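Local coordinates for protein phosphoinositol-specific phospholipase C (Pseudomonas sp., PDB 5FYR) that probably catalyses the calcium-dependent cleavage of phosphoinositides, and is seen here with a calcium ion and an inositol in its active site, at residues Val44-Leu49 against Pro113-Leu118; Met241-Lys246 against Trp262-Val267; Ile258-Gly263 against Ile277-Tyr282. All coordinates share one frame; numbering follows the deposited sequence. Where two conformers were deposited one is given.

All three contacts touch the bound inositol. Contact 1 lies deepest, about 6 Å from the centre of the chain, and supplies a calcium ligand from the strand pair 46-52 and 114-120. Contact 3, whose centre is about 11 Å from that of contact 1, belongs to the sheet holding strands 238-242, 258-262 and 279-282. The two meet where Glu48 OE1 and Arg260 NH2 form a salt bridge at 3.0 Å, tying the calcium side of the pocket to the arginine that grips the inositol. Contact 2 lies nearer the surface, its centre about 8 Å from that of contact 3, and shares Trp262 and Gly263 with it.

Contact 1 of 3, residues Val44-Leu49 against Pro113-Leu118; sequences VRTLEL and PITLIL. With CA (calcium ion), chain F; INS (1,2,3,4,5,6-hexahydroxy-cyclohexane), chain E.
Glu48 and Ile117 sit level across two parallel strands, flanked by the pairs Leu47-Leu116 and Leu49-Leu118, in a fold consistent with the TIM barrel of phosphoinositide phospholipases C. The axes of strand 46-49 and strand 114-118 approach to 4.5 Å at an angle of 23°. Four backbone bonds join them: Thr115 N to Arg45 O at 2.9 Å, Leu47 N to Thr115 O, Ile117 N to Leu47 O, and Leu49 N to Ile117 O.

Side chains alternate between two faces. On one, Leu47 CB rests on Leu116 CD2 at 3.8 Å, and Leu49 and Leu118 run side by side; helix 94-107 backs this face, with Cys97 and Leu98 against Leu49. On the other, Thr46 and Thr115 point the same way, OG1 of Thr46 lying 3.6 Å from CB of Thr115, and the Thr46 hydroxyl is hydrogen-bonded to Gln22 on strand 20-25. At the start of the pair, the bent chain of Arg45 crosses Ile114 and ends in a salt bridge with Glu3 and a hydrogen bond to Leu41 O.

Glu48 carries this second face into the active site. Its CG turns away from the backbone N (chi1 -177°) and passes Ile117 CG2 at 4.1 Å, and the extended chain then delivers the carboxylate to the calcium ion, which Asn27, Asp50 and Asp119 also bind. OE1 forms a salt bridge with Arg260. The other oxygen does double duty: Glu48 OE2 lies 2.3 Å from the calcium, and inositol O3 donates a hydrogen bond to Glu48 OE2 at 2.7 Å.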
loop_
_atom_site.group_PDB
_atom_site.type_symbol
_atom_site.label_atom_id
_atom_site.label_comp_id
_atom_site.label_asym_id
_atom_site.label_seq_id
_atom_site.Cartn_x
_atom_site.Cartn_y
_atom_site.Cartn_z
ATOM N N VAL A 44 4.302 -6.966 -11.719
ATOM C CA VAL A 44 4.697 -6.257 -10.487
ATOM C C VAL A 44 4.051 -6.917 -9.278
ATOM O O VAL A 44 3.193 -7.767 -9.432
ATOM C CB VAL A 44 4.340 -4.761 -10.515
ATOM C CG1 VAL A 44 5.154 -4.020 -11.608
ATOM C CG2 VAL A 44 2.849 -4.570 -10.669
ATOM N N ARG A 45 4.501 -6.544 -8.087
ATOM C CA ARG A 45 3.961 -7.046 -6.813
ATOM C C ARG A 45 3.380 -5.930 -5.948
ATOM O O ARG A 45 3.038 -6.196 -4.805
ATOM C CB ARG A 45 5.033 -7.829 -6.029
ATOM C CG ARG A 45 5.459 -9.127 -6.691
ATOM C CD ARG A 45 4.482 -10.288 -6.496
ATOM N NE ARG A 45 4.790 -11.465 -7.333
ATOM C CZ ARG A 45 4.367 -11.592 -8.579
ATOM N NH1 ARG A 45 3.626 -10.640 -9.173
ATOM N NH2 ARG A 45 4.675 -12.665 -9.270
ATOM N N THR A 46 3.226 -4.715 -6.483
ATOM C CA THR A 46 2.627 -3.589 -5.746
ATOM C C THR A 46 1.598 -2.948 -6.632
ATOM O O THR A 46 1.909 -2.499 -7.753
ATOM C CB THR A 46 3.700 -2.580 -5.299
ATOM O OG1 THR A 46 4.621 -3.233 -4.405
ATOM C CG2 THR A 46 3.070 -1.402 -4.597
ATOM N N LEU A 47 0.349 -2.916 -6.139
ATOM C CA LEU A 47 -0.842 -2.507 -6.884
ATOM C C LEU A 47 -1.522 -1.327 -6.148
ATOM O O LEU A 47 -1.050 -0.880 -5.110
ATOM C CB LEU A 47 -1.823 -3.708 -7.060
ATOM C CG LEU A 47 -1.352 -4.885 -8.002
ATOM C CD1 LEU A 47 -0.287 -5.774 -7.462
ATOM C CD2 LEU A 47 -2.554 -5.736 -8.271
ATOM N N GLU A 48 -2.587 -0.826 -6.750
ATOM C CA GLU A 48 -3.353 0.279 -6.226
ATOM C C GLU A 48 -4.847 0.152 -6.549
ATOM O O GLU A 48 -5.202 -0.209 -7.652
ATOM C CB GLU A 48 -2.786 1.603 -6.783
ATOM C CG GLU A 48 -3.480 2.857 -6.232
ATOM C CD GLU A 48 -2.830 4.173 -6.678
ATOM O OE1 GLU A 48 -1.944 4.154 -7.581
ATOM O OE2 GLU A 48 -3.254 5.247 -6.155
ATOM N N LEU A 49 -5.684 0.529 -5.579
ATOM C CA LEU A 49 -7.124 0.606 -5.706
ATOM C C LEU A 49 -7.569 1.934 -5.134
ATOM O O LEU A 49 -7.255 2.247 -3.982
ATOM C CB LEU A 49 -7.787 -0.540 -4.940
ATOM C CG LEU A 49 -7.601 -1.895 -5.546
ATOM C CD1 LEU A 49 -7.878 -3.013 -4.564
ATOM C CD2 LEU A 49 -8.412 -2.094 -6.835
ATOM N N PRO A 113 6.034 -10.938 -1.435
ATOM C CA PRO A 113 4.893 -10.277 -0.801
ATOM C C PRO A 113 4.244 -9.236 -1.702
ATOM O O PRO A 113 4.937 -8.457 -2.374
ATOM C CB PRO A 113 5.499 -9.609 0.435
ATOM C CG PRO A 113 6.997 -9.520 0.134
ATOM C CD PRO A 113 7.267 -10.800 -0.629
ATOM N N ILE A 114 2.917 -9.224 -1.679
ATOM C CA ILE A 114 2.112 -8.267 -2.437
ATOM C C ILE A 114 1.774 -7.077 -1.569
ATOM O O ILE A 114 1.325 -7.243 -0.440
ATOM C CB ILE A 114 0.825 -8.910 -2.957
ATOM C CG1 ILE A 114 1.130 -9.993 -4.005
ATOM C CG2 ILE A 114 -0.130 -7.880 -3.538
ATOM C CD1 ILE A 114 -0.045 -10.939 -4.232
ATOM N N THR A 115 2.007 -5.879 -2.072
ATOM C CA THR A 115 1.621 -4.644 -1.376
ATOM C C THR A 115 0.464 -4.005 -2.150
ATOM O O THR A 115 0.594 -3.784 -3.356
ATOM C CB THR A 115 2.830 -3.671 -1.267
ATOM O OG1 THR A 115 3.850 -4.338 -0.524
ATOM C CG2 THR A 115 2.417 -2.430 -0.578
ATOM N N LEU A 116 -0.650 -3.716 -1.458
ATOM C CA LEU A 116 -1.817 -3.049 -2.070
ATOM C C LEU A 116 -2.008 -1.687 -1.441
ATOM O O LEU A 116 -2.243 -1.558 -0.224
ATOM C CB LEU A 116 -3.147 -3.817 -1.912
ATOM C CG LEU A 116 -3.129 -5.275 -2.329
ATOM C CD1 LEU A 116 -4.489 -5.856 -1.966
ATOM C CD2 LEU A 116 -2.811 -5.433 -3.810
ATOM N N ILE A 117 -1.912 -0.686 -2.294
ATOM C CA ILE A 117 -2.144 0.689 -1.901
ATOM C C ILE A 117 -3.650 0.929 -2.051
ATOM O O ILE A 117 -4.198 0.877 -3.161
ATOM C CB ILE A 117 -1.374 1.660 -2.811
ATOM C CG1 ILE A 117 0.182 1.326 -2.834
ATOM C CG2 ILE A 117 -1.777 3.098 -2.501
ATOM C CD1 ILE A 117 0.873 1.222 -1.548
ATOM N N LEU A 118 -4.307 1.209 -0.922
ATOM C CA LEU A 118 -5.750 1.434 -0.869
ATOM C C LEU A 118 -5.924 2.961 -0.693
ATOM O O LEU A 118 -5.745 3.518 0.438
ATOM C CB LEU A 118 -6.347 0.639 0.305
ATOM C CG LEU A 118 -6.060 -0.873 0.243
ATOM C CD1 LEU A 118 -6.649 -1.563 1.435
ATOM C CD2 LEU A 118 -6.617 -1.490 -1.010
HETATM CA CA CA F . -5.040 6.552 -6.828
HETATM C C1 INS E . -2.883 10.310 -5.936
HETATM C C2 INS E . -2.279 9.067 -6.593
HETATM C C3 INS E . -1.477 8.206 -5.692
HETATM C C4 INS E . -1.984 8.086 -4.310
HETATM C C5 INS E . -2.612 9.262 -3.684
HETATM C C6 INS E . -3.428 10.111 -4.557
HETATM O O1 INS E . -3.920 10.726 -6.820
HETATM O O2 INS E . -3.411 8.304 -7.053
HETATM O O3 INS E . -1.122 6.967 -6.303
HETATM O O4 INS E . -1.113 7.340 -3.504
HETATM O O5 INS E . -3.101 9.097 -2.356
HETATM O O6 INS E . -3.972 11.243 -3.973
HETATM O O HOH W 1 5.344 -5.757 -2.493
HETATM O O HOH W 2 -5.883 8.688 -7.766
#

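Contact 2 of 3, residues Met241-Lys246 against Trp262-Val267. With INS (1,2,3,4,5,6-hexahydroxy-cyclohexane), chain E.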
loop_
_atom_site.group_PDB
_atom_site.type_symbol
_atom_site.label_atom_id
_atom_site.label_comp_id
_atom_site.label_asym_id
_atom_site.label_seq_id
_atom_site.Cartn_x
_atom_site.Cartn_y
_atom_site.Cartn_z
ATOM N N MET A 241 4.743 10.004 -1.128
ATOM C CA MET A 241 5.220 11.269 -1.689
ATOM C C MET A 241 4.820 11.437 -3.129
ATOM O O MET A 241 4.979 10.538 -3.946
ATOM C CB MET A 241 6.744 11.354 -1.651
ATOM C CG MET A 241 7.323 11.322 -0.247
ATOM S SD MET A 241 8.929 10.531 -0.122
ATOM C CE MET A 241 8.394 8.829 -0.087
ATOM N N GLY A 242 4.313 12.604 -3.453
ATOM C CA GLY A 242 4.239 13.032 -4.859
ATOM C C GLY A 242 5.586 13.408 -5.453
ATOM O O GLY A 242 6.597 13.476 -4.750
ATOM N N LYS A 243 5.589 13.650 -6.770
ATOM C CA LYS A 243 6.798 13.937 -7.507
ATOM C C LYS A 243 7.635 15.025 -6.853
ATOM O O LYS A 243 8.850 14.876 -6.708
ATOM C CB LYS A 243 6.432 14.349 -8.967
ATOM C CG LYS A 243 7.526 14.894 -9.810
ATOM C CD LYS A 243 7.099 15.097 -11.265
ATOM C CE LYS A 243 6.070 16.209 -11.480
ATOM N NZ LYS A 243 5.911 16.514 -12.946
ATOM N N GLY A 244 6.987 16.112 -6.444
ATOM C CA GLY A 244 7.726 17.238 -5.882
ATOM C C GLY A 244 8.331 16.997 -4.517
ATOM O O GLY A 244 9.215 17.774 -4.102
ATOM N N ASP A 245 7.918 15.907 -3.858
ATOM C CA ASP A 245 8.358 15.591 -2.482
ATOM C C ASP A 245 9.228 14.342 -2.415
ATOM O O ASP A 245 9.516 13.841 -1.334
ATOM C CB ASP A 245 7.130 15.473 -1.599
ATOM C CG ASP A 245 6.386 16.761 -1.510
ATOM O OD1 ASP A 245 7.049 17.798 -1.260
ATOM O OD2 ASP A 245 5.160 16.783 -1.721
ATOM N N LYS A 246 9.692 13.877 -3.565
ATOM C CA LYS A 246 10.433 12.608 -3.594
ATOM C C LYS A 246 11.765 12.639 -2.867
ATOM O O LYS A 246 12.259 11.590 -2.523
ATOM C CB LYS A 246 10.621 12.083 -5.011
ATOM C CG LYS A 246 11.502 12.956 -5.898
ATOM C CD LYS A 246 11.742 12.239 -7.204
ATOM C CE LYS A 246 12.680 12.932 -8.151
ATOM N NZ LYS A 246 12.896 12.068 -9.346
ATOM N N TRP A 262 4.784 8.672 -6.308
ATOM C CA TRP A 262 3.858 8.602 -7.428
ATOM C C TRP A 262 3.945 9.890 -8.236
ATOM O O TRP A 262 4.382 10.923 -7.736
ATOM C CB TRP A 262 2.405 8.417 -6.925
ATOM C CG TRP A 262 1.928 9.491 -5.989
ATOM C CD1 TRP A 262 2.068 9.507 -4.632
ATOM C CD2 TRP A 262 1.199 10.663 -6.313
ATOM N NE1 TRP A 262 1.510 10.627 -4.104
ATOM C CE2 TRP A 262 0.944 11.347 -5.098
ATOM C CE3 TRP A 262 0.697 11.204 -7.504
ATOM C CZ2 TRP A 262 0.270 12.576 -5.037
ATOM C CZ3 TRP A 262 0.003 12.413 -7.427
ATOM C CH2 TRP A 262 -0.195 13.080 -6.207
ATOM N N GLY A 263 3.553 9.780 -9.512
ATOM C CA GLY A 263 3.517 10.906 -10.435
ATOM C C GLY A 263 4.848 11.235 -11.100
ATOM O O GLY A 263 4.959 12.257 -11.756
ATOM N N ASP A 264 5.864 10.390 -10.940
ATOM C CA ASP A 264 7.205 10.716 -11.484
ATOM C C ASP A 264 7.591 9.783 -12.632
ATOM O O ASP A 264 8.671 9.282 -12.711
ATOM C CB ASP A 264 8.233 10.627 -10.365
ATOM C CG ASP A 264 9.486 11.434 -10.641
ATOM O OD1 ASP A 264 9.452 12.406 -11.395
ATOM O OD2 ASP A 264 10.515 11.051 -10.058
ATOM N N ASP A 265 6.661 9.589 -13.535
ATOM C CA ASP A 265 6.759 8.572 -14.590
ATOM C C ASP A 265 7.861 8.777 -15.616
ATOM O O ASP A 265 8.208 7.825 -16.326
ATOM C CB ASP A 265 5.415 8.515 -15.372
ATOM C CG ASP A 265 4.272 8.108 -14.510
ATOM O OD1 ASP A 265 3.799 8.946 -13.688
ATOM O OD2 ASP A 265 3.887 6.951 -14.580
ATOM N N GLU A 266 8.344 10.022 -15.760
ATOM C CA GLU A 266 9.391 10.317 -16.766
ATOM C C GLU A 266 10.797 10.067 -16.215
ATOM O O GLU A 266 11.788 10.243 -16.946
ATOM C CB GLU A 266 9.193 11.713 -17.377
ATOM C CG GLU A 266 8.006 11.841 -18.332
ATOM C CD GLU A 266 6.625 11.757 -17.679
ATOM O OE1 GLU A 266 6.288 12.613 -16.819
ATOM O OE2 GLU A 266 5.846 10.831 -18.041
ATOM N N VAL A 267 10.878 9.611 -14.966
ATOM C CA VAL A 267 12.135 9.183 -14.376
ATOM C C VAL A 267 12.158 7.659 -14.306
ATOM O O VAL A 267 11.208 7.058 -13.848
ATOM C CB VAL A 267 12.287 9.821 -12.981
ATOM C CG1 VAL A 267 13.480 9.292 -12.229
ATOM C CG2 VAL A 267 12.365 11.341 -13.135
HETATM C C1 INS E . -2.883 10.310 -5.936
HETATM C C2 INS E . -2.279 9.067 -6.593
HETATM C C3 INS E . -1.477 8.206 -5.692
HETATM C C4 INS E . -1.984 8.086 -4.310
HETATM C C5 INS E . -2.612 9.262 -3.684
HETATM C C6 INS E . -3.428 10.111 -4.557
HETATM O O1 INS E . -3.920 10.726 -6.820
HETATM O O2 INS E . -3.411 8.304 -7.053
HETATM O O3 INS E . -1.122 6.967 -6.303
HETATM O O4 INS E . -1.113 7.340 -3.504
HETATM O O5 INS E . -3.101 9.097 -2.356
HETATM O O6 INS E . -3.972 11.243 -3.973
HETATM O O HOH W 3 6.003 13.373 -14.094
HETATM O O HOH W 4 11.235 14.337 -10.768
#
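Gly242 sets its CA over one face of the Trp262 indole, in a CH-pi contact that places it 3.9 Å from the centroid of the five-membered ring and 19° off the ring normal. Inositol C3 stands 3.6 Å above the plane on the opposite face, displaced toward the rim, so the ring is sandwiched between backbone and ligand. A chi1 of 57° puts CG between the backbone N and the carbonyl carbon, and so turns the indole in between Gly242 and the inositol.

Trp262 N donates to Met241 O at 3.0 Å, which ties the backbone that carries the indole to the neighbouring strand 238-242.

Beyond the ring the contact becomes polar. Lys246, its chain extended, reaches Asp264 at about a right angle and forms a salt bridge from NZ to OD2 at 2.7 Å, OD2 being less surely placed; Gln275 is a second partner of this ammonium. The aliphatic part of Lys243 lies across the other carboxylate oxygen, with CG 3.5 Å from Asp264 OD1. A water that gives its protons to Gly263 O and Glu266 OE1 also accepts a weak bond from Lys243 NZ.

Such chemistry implies a division of labour: the broad face of the indole offers a platform to the C-H groups of the inositol, while the Lys246-Asp264 pair, as far as the less certain OD2 allows, probably ties Asp264 to segment 241-246.

Contact 3 of 3, residues Ile258-Gly263 against Ile277-Tyr282; sequences IGRVWG and INLSAY. With INS (1,2,3,4,5,6-hexahydroxy-cyclohexane), chain E.
Val261, Leu279 and Ala281 dominate this parallel strand pair, and the backbone links them in sequence. Val261 N donates to Leu279 O at 2.9 Å, and Ala281 N in turn donates to Val261 O.

Each of the three then packs its side chain differently. Val261 sends CG2 crosswise against Ile277, 3.7 Å from its CD1. Leu279 lies on the other face, where its CD1 meets Ile258 CG2 at 3.9 Å and its CB backs the CG of Arg260. Ala281 points its methyl at the first strand and lays it over one face of the Arg260 guanidinium, CB being 3.6 Å from NH2.

The methyl lies against an arginine whose chain runs extended from CG to NE, CG being turned opposite the backbone N (chi1 180°). Polar bonds fix the rotation of the guanidinium, which meets the inositol edge-on: NH2 donates to O3 at 3.0 Å and 165°, whereas the bond from NH1 to O4, at 2.8 Å, is short but clearly bent. NH2 also forms a salt bridge with Glu48 OE1, and NH1 is hydrogen-bonded to Asn240 OD1.

Ahead of the paired residues, Asn278 extends the pairing with its side chain: OD1 receives Gly259 N at 3.1 Å, in the carbonyl plane on a lone pair, while ND2 is held by the carbonyls of Asn18 and Ile20.

Strands 258-262 and 279-282 are the two strands of a beta-alpha-beta unit whose crossover runs through helix 269-274, with His272 touching Ile277 and Ser280; strand 238-242 borders the first strand, and strand 20-25 the second.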
loop_
_atom_site.group_PDB
_atom_site.type_symbol
_atom_site.label_atom_id
_atom_site.label_comp_id
_atom_site.label_asym_id
_atom_site.label_seq_id
_atom_site.Cartn_x
_atom_site.Cartn_y
_atom_site.Cartn_z
ATOM N N ILE A 258 8.669 2.340 4.603
ATOM C CA ILE A 258 8.540 2.047 3.176
ATOM C C ILE A 258 8.052 3.279 2.430
ATOM O O ILE A 258 6.905 3.752 2.677
ATOM C CB ILE A 258 7.590 0.863 2.904
ATOM C CG1 ILE A 258 7.991 -0.361 3.710
ATOM C CG2 ILE A 258 7.510 0.605 1.420
ATOM C CD1 ILE A 258 9.419 -0.810 3.536
ATOM N N GLY A 259 8.923 3.842 1.589
ATOM C CA GLY A 259 8.583 5.054 0.853
ATOM C C GLY A 259 8.068 4.771 -0.518
ATOM O O GLY A 259 8.608 3.930 -1.249
ATOM N N ARG A 260 6.986 5.475 -0.850
ATOM C CA ARG A 260 6.399 5.378 -2.177
ATOM C C ARG A 260 6.362 6.760 -2.831
ATOM O O ARG A 260 5.992 7.743 -2.198
ATOM C CB ARG A 260 4.962 4.821 -2.093
ATOM C CG ARG A 260 4.250 4.681 -3.434
ATOM C CD ARG A 260 3.008 3.804 -3.321
ATOM N NE ARG A 260 2.161 3.753 -4.509
ATOM C CZ ARG A 260 1.324 4.713 -4.839
ATOM N NH1 ARG A 260 1.219 5.821 -4.107
ATOM N NH2 ARG A 260 0.531 4.543 -5.884
ATOM N N VAL A 261 6.704 6.792 -4.129
ATOM C CA VAL A 261 6.624 8.016 -4.942
ATOM C C VAL A 261 5.753 7.787 -6.129
ATOM O O VAL A 261 5.929 6.804 -6.851
ATOM C CB VAL A 261 8.022 8.483 -5.380
ATOM C CG1 VAL A 261 7.955 9.645 -6.374
ATOM C CG2 VAL A 261 8.887 8.836 -4.163
ATOM N N TRP A 262 4.784 8.672 -6.308
ATOM C CA TRP A 262 3.858 8.602 -7.428
ATOM C C TRP A 262 3.945 9.890 -8.236
ATOM O O TRP A 262 4.382 10.923 -7.736
ATOM C CB TRP A 262 2.405 8.417 -6.925
ATOM C CG TRP A 262 1.928 9.491 -5.989
ATOM C CD1 TRP A 262 2.068 9.507 -4.632
ATOM C CD2 TRP A 262 1.199 10.663 -6.313
ATOM N NE1 TRP A 262 1.510 10.627 -4.104
ATOM C CE2 TRP A 262 0.944 11.347 -5.098
ATOM C CE3 TRP A 262 0.697 11.204 -7.504
ATOM C CZ2 TRP A 262 0.270 12.576 -5.037
ATOM C CZ3 TRP A 262 0.003 12.413 -7.427
ATOM C CH2 TRP A 262 -0.195 13.080 -6.207
ATOM N N GLY A 263 3.553 9.780 -9.512
ATOM C CA GLY A 263 3.517 10.906 -10.435
ATOM C C GLY A 263 4.848 11.235 -11.100
ATOM O O GLY A 263 4.959 12.257 -11.756
ATOM N N ILE A 277 13.984 5.077 -3.228
ATOM C CA ILE A 277 12.529 4.927 -3.213
ATOM C C ILE A 277 12.150 3.438 -3.230
ATOM O O ILE A 277 12.550 2.699 -4.143
ATOM C CB ILE A 277 11.929 5.671 -4.421
ATOM C CG1 ILE A 277 12.217 7.177 -4.372
ATOM C CG2 ILE A 277 10.441 5.376 -4.560
ATOM C CD1 ILE A 277 12.076 7.889 -5.717
ATOM N N ASN A 278 11.403 2.979 -2.222
ATOM C CA ASN A 278 11.020 1.582 -2.217
ATOM C C ASN A 278 10.012 1.243 -3.299
ATOM O O ASN A 278 10.114 0.166 -3.918
ATOM C CB ASN A 278 10.418 1.146 -0.862
ATOM C CG ASN A 278 11.427 1.111 0.247
ATOM O OD1 ASN A 278 11.418 2.003 1.127
ATOM N ND2 ASN A 278 12.275 0.086 0.254
ATOM N N LEU A 279 8.974 2.077 -3.427
ATOM C CA LEU A 279 7.876 1.785 -4.333
ATOM C C LEU A 279 7.697 2.949 -5.310
ATOM O O LEU A 279 7.321 4.073 -4.916
ATOM C CB LEU A 279 6.591 1.576 -3.553
ATOM C CG LEU A 279 6.616 0.588 -2.410
ATOM C CD1 LEU A 279 5.223 0.593 -1.734
ATOM C CD2 LEU A 279 7.024 -0.828 -2.879
ATOM N N SER A 280 8.009 2.700 -6.581
ATOM C CA SER A 280 7.932 3.739 -7.590
ATOM C C SER A 280 6.755 3.492 -8.491
ATOM O O SER A 280 6.736 2.501 -9.231
ATOM C CB SER A 280 9.209 3.725 -8.473
ATOM O OG SER A 280 10.337 4.165 -7.757
ATOM N N ALA A 281 5.732 4.337 -8.362
ATOM C CA ALA A 281 4.465 4.087 -9.011
ATOM C C ALA A 281 4.428 4.637 -10.418
ATOM O O ALA A 281 4.668 5.827 -10.616
ATOM C CB ALA A 281 3.328 4.667 -8.158
ATOM N N TYR A 282 4.142 3.761 -11.397
ATOM C CA TYR A 282 4.008 4.162 -12.800
ATOM C C TYR A 282 2.703 3.718 -13.426
ATOM O O TYR A 282 2.232 2.598 -13.206
ATOM C CB TYR A 282 5.095 3.492 -13.642
ATOM C CG TYR A 282 6.520 3.852 -13.318
ATOM C CD1 TYR A 282 7.224 3.193 -12.309
ATOM C CD2 TYR A 282 7.179 4.814 -14.050
ATOM C CE1 TYR A 282 8.537 3.506 -12.067
ATOM C CE2 TYR A 282 8.466 5.176 -13.806
ATOM C CZ TYR A 282 9.159 4.507 -12.829
ATOM O OH TYR A 282 10.483 4.825 -12.564
HETATM C C1 INS E . -2.883 10.310 -5.936
HETATM C C2 INS E . -2.279 9.067 -6.593
HETATM C C3 INS E . -1.477 8.206 -5.692
HETATM C C4 INS E . -1.984 8.086 -4.310
HETATM C C5 INS E . -2.612 9.262 -3.684
HETATM C C6 INS E . -3.428 10.111 -4.557
HETATM O O1 INS E . -3.920 10.726 -6.820
HETATM O O2 INS E . -3.411 8.304 -7.053
HETATM O O3 INS E . -1.122 6.967 -6.303
HETATM O O4 INS E . -1.113 7.340 -3.504
HETATM O O5 INS E . -3.101 9.097 -2.356
HETATM O O6 INS E . -3.972 11.243 -3.973
HETATM O O HOH W 5 6.436 7.805 -9.645
HETATM O O HOH W 6 2.861 7.727 -11.430
#